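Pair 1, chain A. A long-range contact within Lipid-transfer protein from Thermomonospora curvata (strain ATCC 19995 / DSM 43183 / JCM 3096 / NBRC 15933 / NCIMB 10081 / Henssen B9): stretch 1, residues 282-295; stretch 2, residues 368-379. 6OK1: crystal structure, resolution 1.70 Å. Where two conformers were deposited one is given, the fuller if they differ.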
# COMPACT_ATOMS: atom_id res chain seq x y z
N GLY A 282 -29.27 -3.10 -3.78
CA GLY A 282 -30.72 -2.97 -3.79
C GLY A 282 -31.40 -3.47 -2.54
O GLY A 282 -32.59 -3.76 -2.57
N LEU A 283 -30.66 -3.58 -1.44
CA LEU A 283 -31.18 -4.12 -0.19
C LEU A 283 -31.32 -3.02 0.84
O LEU A 283 -30.76 -1.92 0.72
CB LEU A 283 -30.27 -5.22 0.36
CG LEU A 283 -30.01 -6.41 -0.56
CD1 LEU A 283 -29.03 -7.37 0.06
CD2 LEU A 283 -31.31 -7.17 -0.88
N ASN A 284 -32.13 -3.33 1.84
CA ASN A 284 -32.32 -2.56 3.05
C ASN A 284 -31.78 -3.32 4.24
O ASN A 284 -31.52 -4.53 4.17
CB ASN A 284 -33.82 -2.28 3.28
CG ASN A 284 -34.42 -1.43 2.20
OD1 ASN A 284 -33.77 -0.52 1.70
ND2 ASN A 284 -35.67 -1.72 1.83
N PRO A 285 -31.61 -2.65 5.38
CA PRO A 285 -31.20 -3.39 6.58
C PRO A 285 -32.09 -4.60 6.86
O PRO A 285 -31.60 -5.66 7.27
CB PRO A 285 -31.29 -2.33 7.68
CG PRO A 285 -31.05 -1.01 6.97
CD PRO A 285 -31.61 -1.19 5.57
N SER A 286 -33.41 -4.47 6.65
CA SER A 286 -34.31 -5.58 6.93
C SER A 286 -33.99 -6.82 6.10
O SER A 286 -34.42 -7.92 6.45
CB SER A 286 -35.76 -5.16 6.66
OG SER A 286 -35.91 -4.86 5.29
N ASP A 287 -33.28 -6.67 4.99
CA ASP A 287 -32.93 -7.81 4.16
C ASP A 287 -31.68 -8.53 4.64
O ASP A 287 -31.36 -9.59 4.09
CB ASP A 287 -32.71 -7.35 2.72
CG ASP A 287 -33.94 -6.71 2.13
OD1 ASP A 287 -35.04 -7.30 2.22
OD2 ASP A 287 -33.81 -5.60 1.59
N ILE A 288 -30.96 -7.98 5.61
CA ILE A 288 -29.73 -8.58 6.10
C ILE A 288 -30.07 -9.60 7.18
O ILE A 288 -30.70 -9.27 8.19
CB ILE A 288 -28.80 -7.50 6.66
CG1 ILE A 288 -28.54 -6.43 5.60
CG2 ILE A 288 -27.51 -8.12 7.19
CD1 ILE A 288 -27.86 -6.92 4.31
N GLY A 289 -29.60 -10.84 6.99
CA GLY A 289 -29.96 -11.94 7.86
C GLY A 289 -28.89 -12.31 8.86
O GLY A 289 -29.12 -13.12 9.76
N ALA A 290 -27.71 -11.70 8.74
CA ALA A 290 -26.65 -11.90 9.72
C ALA A 290 -25.63 -10.78 9.53
O ALA A 290 -25.54 -10.20 8.45
CB ALA A 290 -25.98 -13.26 9.55
N ALA A 291 -24.87 -10.49 10.59
CA ALA A 291 -23.82 -9.47 10.49
C ALA A 291 -22.52 -9.94 11.12
O ALA A 291 -22.50 -10.51 12.22
CB ALA A 291 -24.24 -8.17 11.18
N ILE A 292 -21.41 -9.65 10.44
CA ILE A 292 -20.08 -9.87 10.97
C ILE A 292 -19.53 -8.46 11.22
O ILE A 292 -19.17 -7.77 10.27
CB ILE A 292 -19.20 -10.67 10.00
CG1 ILE A 292 -19.82 -12.03 9.65
CG2 ILE A 292 -17.76 -10.81 10.58
CD1 ILE A 292 -20.06 -12.96 10.81
N LEU A 293 -19.54 -8.03 12.49
CA LEU A 293 -19.25 -6.65 12.87
C LEU A 293 -17.89 -6.61 13.55
O LEU A 293 -17.70 -7.24 14.60
CB LEU A 293 -20.35 -6.07 13.77
CG LEU A 293 -21.73 -6.00 13.09
CD1 LEU A 293 -22.74 -5.37 14.07
CD2 LEU A 293 -21.67 -5.23 11.76
N TYR A 294 -16.95 -5.89 12.93
CA TYR A 294 -15.58 -5.83 13.40
C TYR A 294 -15.53 -5.43 14.87
O TYR A 294 -16.11 -4.42 15.28
CB TYR A 294 -14.81 -4.82 12.56
CG TYR A 294 -13.30 -4.96 12.56
CD1 TYR A 294 -12.52 -4.40 13.57
CD2 TYR A 294 -12.66 -5.55 11.48
CE1 TYR A 294 -11.12 -4.47 13.50
CE2 TYR A 294 -11.29 -5.63 11.41
CZ TYR A 294 -10.53 -5.07 12.41
OH TYR A 294 -9.16 -5.16 12.31
N ASP A 295 -14.76 -6.20 15.63
CA ASP A 295 -14.91 -6.21 17.08
C ASP A 295 -13.57 -6.47 17.75
O ASP A 295 -13.48 -7.23 18.72
CB ASP A 295 -15.91 -7.27 17.51
CG ASP A 295 -15.46 -8.66 17.16
OD1 ASP A 295 -14.88 -8.82 16.07
OD2 ASP A 295 -15.69 -9.58 17.97
N ASP A 368 -31.01 -20.77 7.38
CA ASP A 368 -30.71 -20.25 6.05
C ASP A 368 -30.48 -18.75 6.13
O ASP A 368 -31.27 -18.02 6.74
CB ASP A 368 -31.85 -20.56 5.09
CG ASP A 368 -31.91 -22.02 4.72
OD1 ASP A 368 -30.95 -22.74 5.03
OD2 ASP A 368 -32.92 -22.44 4.11
N VAL A 369 -29.40 -18.28 5.53
CA VAL A 369 -29.08 -16.86 5.54
C VAL A 369 -28.86 -16.42 4.10
O VAL A 369 -27.93 -16.91 3.44
CB VAL A 369 -27.84 -16.55 6.41
CG1 VAL A 369 -27.42 -15.09 6.26
CG2 VAL A 369 -28.12 -16.89 7.87
N THR A 370 -29.66 -15.47 3.64
CA THR A 370 -29.55 -15.04 2.25
C THR A 370 -28.45 -14.00 2.08
O THR A 370 -27.62 -14.13 1.18
CB THR A 370 -30.89 -14.49 1.75
OG1 THR A 370 -31.87 -15.54 1.81
CG2 THR A 370 -30.80 -14.02 0.32
N ASN A 371 -28.46 -12.96 2.92
CA ASN A 371 -27.55 -11.82 2.79
C ASN A 371 -26.84 -11.57 4.11
O ASN A 371 -27.47 -11.51 5.18
CB ASN A 371 -28.30 -10.56 2.38
CG ASN A 371 -29.09 -10.74 1.09
OD1 ASN A 371 -28.51 -10.95 0.02
ND2 ASN A 371 -30.41 -10.64 1.19
N VAL A 372 -25.52 -11.40 4.05
CA VAL A 372 -24.68 -11.18 5.22
C VAL A 372 -23.91 -9.88 5.03
O VAL A 372 -23.25 -9.69 4.00
CB VAL A 372 -23.70 -12.34 5.46
CG1 VAL A 372 -22.86 -12.05 6.72
CG2 VAL A 372 -24.43 -13.65 5.61
N LEU A 373 -23.97 -9.00 6.02
CA LEU A 373 -23.21 -7.76 5.97
C LEU A 373 -21.95 -7.92 6.81
O LEU A 373 -22.02 -8.40 7.95
CB LEU A 373 -24.04 -6.57 6.46
CG LEU A 373 -23.46 -5.19 6.14
CD1 LEU A 373 -24.56 -4.17 6.04
CD2 LEU A 373 -22.49 -4.72 7.18
N VAL A 374 -20.80 -7.55 6.24
CA VAL A 374 -19.51 -7.65 6.91
C VAL A 374 -18.88 -6.27 6.95
O VAL A 374 -18.84 -5.57 5.94
CB VAL A 374 -18.56 -8.63 6.20
CG1 VAL A 374 -17.26 -8.77 7.05
CG2 VAL A 374 -19.22 -9.94 5.97
N THR A 375 -18.36 -5.89 8.11
CA THR A 375 -17.61 -4.64 8.23
C THR A 375 -16.14 -4.90 8.48
O THR A 375 -15.74 -5.93 9.02
CB THR A 375 -18.14 -3.74 9.36
OG1 THR A 375 -18.02 -4.42 10.62
CG2 THR A 375 -19.58 -3.39 9.11
N ALA A 376 -15.33 -3.89 8.15
CA ALA A 376 -13.91 -3.91 8.43
C ALA A 376 -13.57 -2.99 9.61
O ALA A 376 -14.45 -2.62 10.40
CB ALA A 376 -13.16 -3.55 7.15
N GLY A 377 -12.29 -2.64 9.74
CA GLY A 377 -11.80 -2.03 10.97
C GLY A 377 -12.47 -0.70 11.28
O GLY A 377 -12.77 0.10 10.39
N THR A 378 -12.67 -0.45 12.58
CA THR A 378 -13.36 0.74 13.05
C THR A 378 -12.37 1.75 13.64
O THR A 378 -11.36 1.39 14.26
CB THR A 378 -14.42 0.34 14.07
OG1 THR A 378 -13.84 -0.55 15.02
CG2 THR A 378 -15.55 -0.40 13.40
N GLY A 379 -12.69 3.03 13.44
CA GLY A 379 -11.81 4.11 13.82
C GLY A 379 -10.87 4.55 12.73
O GLY A 379 -10.15 5.53 12.91
O HOH W 1 -30.85 -12.45 4.58
O HOH W 2 -16.14 -7.66 10.75
O HOH W 3 -15.28 -2.29 16.66

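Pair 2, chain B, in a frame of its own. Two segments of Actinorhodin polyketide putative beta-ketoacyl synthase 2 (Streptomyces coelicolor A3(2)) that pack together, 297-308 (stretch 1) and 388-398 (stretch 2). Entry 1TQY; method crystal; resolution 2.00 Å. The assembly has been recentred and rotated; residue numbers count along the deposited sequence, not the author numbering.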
# COMPACT_ATOMS: atom_id res chain seq x y z
N GLU B 297 -5.33 -7.82 31.96
CA GLU B 297 -6.31 -7.45 32.99
C GLU B 297 -6.86 -6.06 32.82
O GLU B 297 -7.97 -5.76 33.24
CB GLU B 297 -5.67 -7.52 34.38
CG GLU B 297 -4.56 -8.52 34.53
CD GLU B 297 -3.19 -7.92 34.25
OE1 GLU B 297 -2.83 -6.92 34.92
OE2 GLU B 297 -2.47 -8.45 33.36
N ASP B 298 -6.05 -5.19 32.23
CA ASP B 298 -6.45 -3.80 32.03
C ASP B 298 -7.52 -3.61 30.95
O ASP B 298 -8.30 -2.65 31.01
CB ASP B 298 -5.21 -2.97 31.70
CG ASP B 298 -4.18 -2.99 32.83
OD1 ASP B 298 -2.98 -2.75 32.56
OD2 ASP B 298 -4.57 -3.23 34.00
N VAL B 299 -7.56 -4.51 29.97
CA VAL B 299 -8.54 -4.41 28.89
C VAL B 299 -9.98 -4.62 29.35
O VAL B 299 -10.29 -5.62 30.00
CB VAL B 299 -8.24 -5.41 27.75
CG1 VAL B 299 -9.20 -5.16 26.57
CG2 VAL B 299 -6.82 -5.26 27.31
N ASP B 300 -10.85 -3.69 28.99
CA ASP B 300 -12.24 -3.74 29.38
C ASP B 300 -13.16 -4.26 28.29
O ASP B 300 -14.28 -4.68 28.57
CB ASP B 300 -12.69 -2.34 29.81
CG ASP B 300 -11.90 -1.83 30.99
OD1 ASP B 300 -11.57 -0.62 31.01
OD2 ASP B 300 -11.63 -2.64 31.91
N VAL B 301 -12.70 -4.22 27.05
CA VAL B 301 -13.53 -4.69 25.95
C VAL B 301 -12.72 -4.98 24.70
O VAL B 301 -11.80 -4.24 24.35
CB VAL B 301 -14.63 -3.66 25.61
CG1 VAL B 301 -14.00 -2.34 25.23
CG2 VAL B 301 -15.51 -4.18 24.48
N VAL B 302 -13.09 -6.06 24.02
CA VAL B 302 -12.41 -6.47 22.81
C VAL B 302 -13.32 -6.41 21.59
O VAL B 302 -14.35 -7.10 21.53
CB VAL B 302 -11.88 -7.91 22.95
CG1 VAL B 302 -11.23 -8.35 21.66
CG2 VAL B 302 -10.90 -7.98 24.11
N PHE B 303 -12.97 -5.55 20.64
CA PHE B 303 -13.72 -5.44 19.40
C PHE B 303 -13.07 -6.44 18.46
O PHE B 303 -12.06 -6.15 17.82
CB PHE B 303 -13.62 -4.03 18.82
CG PHE B 303 -14.57 -3.08 19.45
CD1 PHE B 303 -14.39 -2.68 20.77
CD2 PHE B 303 -15.67 -2.61 18.74
CE1 PHE B 303 -15.31 -1.83 21.38
CE2 PHE B 303 -16.60 -1.77 19.34
CZ PHE B 303 -16.42 -1.37 20.66
N ALA B 304 -13.65 -7.63 18.41
CA ALA B 304 -13.15 -8.74 17.60
C ALA B 304 -13.26 -8.55 16.10
O ALA B 304 -14.13 -7.82 15.62
CB ALA B 304 -13.89 -10.02 18.01
N ASP B 305 -12.38 -9.21 15.36
CA ASP B 305 -12.40 -9.12 13.91
C ASP B 305 -13.77 -9.60 13.40
O ASP B 305 -14.32 -9.03 12.47
CB ASP B 305 -11.25 -9.96 13.33
CG ASP B 305 -11.28 -10.04 11.81
OD1 ASP B 305 -11.10 -8.99 11.14
OD2 ASP B 305 -11.47 -11.15 11.31
N GLY B 306 -14.32 -10.64 14.03
CA GLY B 306 -15.62 -11.15 13.64
C GLY B 306 -15.71 -11.63 12.21
O GLY B 306 -16.47 -11.09 11.40
N ALA B 307 -14.95 -12.67 11.90
CA ALA B 307 -14.91 -13.22 10.54
C ALA B 307 -16.24 -13.72 9.99
O ALA B 307 -16.49 -13.62 8.79
CB ALA B 307 -13.87 -14.34 10.48
N GLY B 308 -17.09 -14.27 10.86
CA GLY B 308 -18.37 -14.77 10.39
C GLY B 308 -18.24 -16.11 9.68
O GLY B 308 -19.23 -16.66 9.19
N ALA B 388 -18.92 1.14 31.25
CA ALA B 388 -18.01 2.29 31.25
C ALA B 388 -16.56 1.86 31.04
O ALA B 388 -15.71 2.09 31.90
CB ALA B 388 -18.14 3.07 32.56
N PRO B 389 -16.26 1.22 29.90
CA PRO B 389 -14.90 0.76 29.59
C PRO B 389 -13.94 1.93 29.43
O PRO B 389 -14.34 3.02 29.01
CB PRO B 389 -15.08 -0.03 28.30
CG PRO B 389 -16.21 0.70 27.63
CD PRO B 389 -17.17 0.92 28.78
N ARG B 390 -12.67 1.72 29.77
CA ARG B 390 -11.68 2.78 29.66
C ARG B 390 -10.57 2.40 28.68
O ARG B 390 -9.85 3.25 28.16
CB ARG B 390 -11.08 3.07 31.03
CG ARG B 390 -10.61 4.50 31.21
CD ARG B 390 -9.47 4.61 32.22
NE ARG B 390 -8.21 4.10 31.66
CZ ARG B 390 -7.05 4.12 32.30
NH1 ARG B 390 -6.98 4.62 33.53
NH2 ARG B 390 -5.95 3.65 31.71
N THR B 391 -10.44 1.10 28.44
CA THR B 391 -9.42 0.60 27.52
C THR B 391 -10.06 -0.44 26.62
O THR B 391 -10.72 -1.36 27.09
CB THR B 391 -8.25 -0.04 28.28
OG1 THR B 391 -7.63 0.94 29.11
CG2 THR B 391 -7.22 -0.60 27.31
N ALA B 392 -9.85 -0.30 25.32
CA ALA B 392 -10.42 -1.22 24.37
C ALA B 392 -9.35 -1.78 23.46
O ALA B 392 -8.38 -1.09 23.13
CB ALA B 392 -11.49 -0.52 23.54
N LEU B 393 -9.51 -3.05 23.07
CA LEU B 393 -8.59 -3.69 22.14
C LEU B 393 -9.41 -3.90 20.86
O LEU B 393 -10.55 -4.37 20.92
CB LEU B 393 -8.10 -5.06 22.66
CG LEU B 393 -7.31 -5.90 21.64
CD1 LEU B 393 -5.94 -5.29 21.43
CD2 LEU B 393 -7.17 -7.36 22.12
N VAL B 394 -8.84 -3.53 19.72
CA VAL B 394 -9.49 -3.68 18.42
C VAL B 394 -8.64 -4.65 17.60
O VAL B 394 -7.42 -4.52 17.55
CB VAL B 394 -9.61 -2.32 17.67
CG1 VAL B 394 -10.26 -2.53 16.30
CG2 VAL B 394 -10.46 -1.35 18.50
N LEU B 395 -9.30 -5.62 16.97
CA LEU B 395 -8.62 -6.65 16.18
C LEU B 395 -9.09 -6.69 14.73
O LEU B 395 -10.26 -6.45 14.45
CB LEU B 395 -8.90 -8.02 16.80
CG LEU B 395 -8.50 -8.15 18.27
CD1 LEU B 395 -8.81 -9.55 18.77
CD2 LEU B 395 -7.02 -7.85 18.39
N ALA B 396 -8.18 -7.02 13.82
CA ALA B 396 -8.56 -7.11 12.42
C ALA B 396 -7.66 -8.13 11.75
O ALA B 396 -6.48 -8.21 12.08
CB ALA B 396 -8.41 -5.76 11.73
N ARG B 397 -8.21 -8.93 10.85
CA ARG B 397 -7.37 -9.88 10.15
C ARG B 397 -7.58 -9.69 8.67
O ARG B 397 -8.63 -9.23 8.24
CB ARG B 397 -7.70 -11.33 10.49
CG ARG B 397 -7.62 -11.66 11.95
CD ARG B 397 -8.93 -12.26 12.39
NE ARG B 397 -8.84 -13.70 12.44
CZ ARG B 397 -9.86 -14.52 12.67
NH1 ARG B 397 -11.09 -14.06 12.87
NH2 ARG B 397 -9.62 -15.82 12.72
N GLY B 398 -6.56 -10.04 7.90
CA GLY B 398 -6.67 -9.92 6.47
C GLY B 398 -6.45 -11.29 5.87
O GLY B 398 -5.67 -12.09 6.38
O HOH W 4 -13.67 -14.12 13.71

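Pair 1 and pair 2 share one motif: a short strand running parallel to a longer one, with the axes 4.7 Å apart at closest approach and inclined by 20° in pair 1 and 22° in pair 2. Fourteen central residues superpose with an RMSD of 0.4 Å. The register is the same in both, Ala A291 beside Leu A373 and Ile A292 beside Val A374 matching Val B302 beside Leu B393 and Phe B303 beside Val B394.

Four backbone hydrogen bonds recur at matching positions; pair 2 adds a weak one from Val B301 N to Thr B391 O (3.5 Å). Gly A289 N donates to Asn A371 O (2.9 Å), as Asp B300 N does to Thr B391 O (3.0 Å). Leu A373 N to Ala A290 O (3.1 Å) matches Leu B393 N to Val B301 O (2.9 Å); Ile A292 N to Leu A373 O (2.9 Å) matches Phe B303 N to Leu B393 O (2.7 Å); and Thr A375 N to Ile A292 O (3.0 Å) matches Leu B395 N to Phe B303 O (2.9 Å). The matched leucines, Leu A373 and Leu B393, are almost coincident, their side-chain centres 0.3 Å apart.

Around this frame the side chains differ. At the entrance, Asn A371 reaches across in pair 1, its ND2 donating to Asp A287 O (3.2 Å), while a water accepts from Asn A371 N (3.0 Å) and donates to Asp A287 O (2.9 Å). In pair 2 the matching residue is Thr B391, and the tie comes from the other stretch: the loop residue Asp B300, in the place of Gly A289, accepts at OD1 from Arg B390 N (2.9 Å) and Thr B391 N (3.3 Å).

On the face carrying Ile A292 and Val A374, Ala A290 CB lies 4.0 Å from Val A369 CG1. The bulk is redistributed in pair 2, where Val B301 CG1 packs 3.5 Å from the CB of the smaller Ala B392 and 4.0 Å from Pro B389 CB. On the other face, Val B302 CG1 touches Leu B393 CD2 (4.2 Å).

The exits diverge most. Tyr A294 N donates to Thr A375 OG1 (2.9 Å), and Gly A377 CA sits 3.4 Å from the centroid of the Tyr A294 ring, almost on its normal, in a CH-pi contact that the bare glycine backbone can make closely. Asp B305 replaces the tyrosine and substitutes charge for ring: its OD1 accepts from Arg B397 N (2.9 Å), and its OD2 forms a salt bridge with Arg B397 NH1 (3.3 Å), though the hydrogen bond within it is weak. Leu B395, matching Thr A375, instead makes an apolar contact, CD1 to Val B302 CG1 (4.0 Å).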